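Local structure of SIS domain protein (Listeria monocytogenes str. 4b F2365, 3FXA) at residues 59-64 with 74-79. The protein is a putative sugar-phosphate isomerase built on a SIS domain, and probably binds phosphosugars. Sequence-based numbering, arbitrary orientation.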
loop_
_atom_site.group_PDB
_atom_site.type_symbol
_atom_site.label_atom_id
_atom_site.label_comp_id
_atom_site.label_asym_id
_atom_site.label_seq_id
_atom_site.Cartn_x
_atom_site.Cartn_y
_atom_site.Cartn_z
ATOM N N ALA A 59 -5.857 11.235 1.450
ATOM C CA ALA A 59 -6.908 11.859 0.608
ATOM C C ALA A 59 -6.848 11.280 -0.798
ATOM O O ALA A 59 -7.866 10.884 -1.347
ATOM C CB ALA A 59 -6.737 13.376 0.549
ATOM N N ALA A 60 -5.629 11.145 -1.342
ATOM C CA ALA A 60 -5.459 10.576 -2.692
ATOM C C ALA A 60 -6.012 9.154 -2.792
ATOM O O ALA A 60 -6.715 8.779 -3.756
ATOM C CB ALA A 60 -3.965 10.613 -3.120
ATOM N N LYS A 61 -5.719 8.355 -1.761
ATOM C CA LYS A 61 -6.208 6.982 -1.679
ATOM C C LYS A 61 -7.746 6.943 -1.566
ATOM O O LYS A 61 -8.372 6.005 -2.069
ATOM C CB LYS A 61 -5.531 6.225 -0.554
ATOM C CG LYS A 61 -4.061 5.968 -0.861
ATOM C CD LYS A 61 -3.313 5.443 0.350
ATOM C CE LYS A 61 -1.807 5.295 0.034
ATOM N NZ LYS A 61 -0.942 4.864 1.174
ATOM N N LYS A 62 -8.339 7.975 -0.943
ATOM C CA LYS A 62 -9.803 8.015 -0.799
ATOM C C LYS A 62 -10.408 8.273 -2.199
ATOM O O LYS A 62 -11.333 7.563 -2.622
ATOM C CB LYS A 62 -10.235 9.034 0.267
ATOM C CG LYS A 62 -11.544 8.675 0.982
ATOM C CD LYS A 62 -12.719 8.638 0.051
ATOM C CE LYS A 62 -13.974 8.280 0.732
ATOM N NZ LYS A 62 -15.156 8.491 -0.147
ATOM N N LEU A 63 -9.859 9.245 -2.925
ATOM C CA LEU A 63 -10.262 9.491 -4.315
ATOM C C LEU A 63 -10.172 8.204 -5.170
ATOM O O LEU A 63 -11.134 7.827 -5.868
ATOM C CB LEU A 63 -9.433 10.575 -4.977
ATOM C CG LEU A 63 -9.733 12.066 -4.750
ATOM C CD1 LEU A 63 -9.614 12.518 -3.306
ATOM C CD2 LEU A 63 -8.837 12.887 -5.670
ATOM N N VAL A 64 -9.030 7.534 -5.078
ATOM C CA VAL A 64 -8.768 6.295 -5.823
ATOM C C VAL A 64 -9.773 5.205 -5.500
ATOM O O VAL A 64 -10.355 4.640 -6.408
ATOM C CB VAL A 64 -7.310 5.806 -5.594
ATOM C CG1 VAL A 64 -7.110 4.341 -6.094
ATOM C CG2 VAL A 64 -6.277 6.789 -6.247
ATOM N N ALA A 74 -8.902 4.023 -11.357
ATOM C CA ALA A 74 -8.007 4.924 -10.647
ATOM C C ALA A 74 -6.919 4.140 -9.937
ATOM O O ALA A 74 -7.124 2.993 -9.555
ATOM C CB ALA A 74 -8.789 5.732 -9.672
ATOM N N VAL A 75 -5.768 4.776 -9.783
ATOM C CA VAL A 75 -4.587 4.181 -9.143
ATOM C C VAL A 75 -3.844 5.224 -8.334
ATOM O O VAL A 75 -3.779 6.389 -8.752
ATOM C CB VAL A 75 -3.629 3.551 -10.185
ATOM C CG1 VAL A 75 -3.028 4.608 -11.083
ATOM C CG2 VAL A 75 -2.517 2.805 -9.444
ATOM N N PHE A 76 -3.311 4.812 -7.182
ATOM C CA PHE A 76 -2.492 5.696 -6.358
ATOM C C PHE A 76 -1.068 5.659 -6.887
ATOM O O PHE A 76 -0.533 4.569 -7.127
ATOM C CB PHE A 76 -2.504 5.314 -4.874
ATOM C CG PHE A 76 -1.644 6.218 -4.028
ATOM C CD1 PHE A 76 -2.012 7.543 -3.821
ATOM C CD2 PHE A 76 -0.473 5.752 -3.450
ATOM C CE1 PHE A 76 -1.213 8.420 -3.068
ATOM C CE2 PHE A 76 0.330 6.598 -2.681
ATOM C CZ PHE A 76 -0.052 7.939 -2.479
ATOM N N LEU A 77 -0.471 6.825 -7.082
ATOM C CA LEU A 77 0.932 6.943 -7.498
ATOM C C LEU A 77 1.768 7.381 -6.295
ATOM O O LEU A 77 1.700 8.541 -5.889
ATOM C CB LEU A 77 1.043 7.923 -8.662
ATOM C CG LEU A 77 2.431 8.218 -9.242
ATOM C CD1 LEU A 77 3.114 6.925 -9.747
ATOM C CD2 LEU A 77 2.340 9.201 -10.347
ATOM N N THR A 78 2.558 6.454 -5.726
ATOM C CA THR A 78 3.410 6.717 -4.547
ATOM C C THR A 78 4.612 7.562 -5.008
ATOM O O THR A 78 5.385 7.094 -5.840
ATOM C CB THR A 78 3.907 5.375 -3.886
ATOM O OG1 THR A 78 2.776 4.554 -3.582
ATOM C CG2 THR A 78 4.703 5.631 -2.633
ATOM N N PRO A 79 4.748 8.830 -4.521
ATOM C CA PRO A 79 5.852 9.683 -5.018
ATOM C C PRO A 79 7.293 9.098 -4.883
ATOM O O PRO A 79 8.127 9.336 -5.763
ATOM C CB PRO A 79 5.661 10.996 -4.243
ATOM C CG PRO A 79 4.214 11.022 -3.927
ATOM C CD PRO A 79 3.841 9.602 -3.644
#
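Helix 55-69 packs against strand 74-76 in the beta-alpha-beta crossover of the SIS domain, where Phe76 meets Ala60 and Lys61 and Val64 lies over the strand backbone. The unit runs from strand 48-51 through the helix to strand 74-76, an outermost strand of this chain's parallel sheet. The helix returns almost antiparallel to the strand, at 158° between the short axes. The closest axis approach is 7.7 Å. No hydrogen bond links the two segments, so the contact rests on apolar and CH-pi packing.

Phe76 is the residue most covered by the other segment. Its CG is anti to the backbone N (chi1 179°), and this carries the ring out to the helix. Lys61 CE lies over one face of that ring, 3.9 Å from its centroid and 19° off the normal, in a CH-pi contact. Beyond CG the lysine chain is extended and runs across the ring: CG lies near Phe76 CD1 and CG, CE near CE2 and CD2, and NZ rises away beyond the rim. Ala60 comes in at the ring edge, near the ring plane, with CB 3.5 Å from Phe76 CE1.

Val64 lays its two methyls on successive carbonyls of the strand, CG1 on Ala74 and CG2 on Val75. CG2 is 3.6 Å from Val75 O and also approaches Phe76 N. Val75 turns its own side chain from the helix, onto Val49 and Val89, and it packs on Val75 of a neighbouring subunit. Ala60 and Val64 also touch Val50, so the same helix face spans both strands. Lys61 packs on Lys61 of another subunit. At the start of the strand, Val64 CG1 is 3.7 Å from Ala74 O, and Ala74 CB sits 3.8 Å from Val64 O.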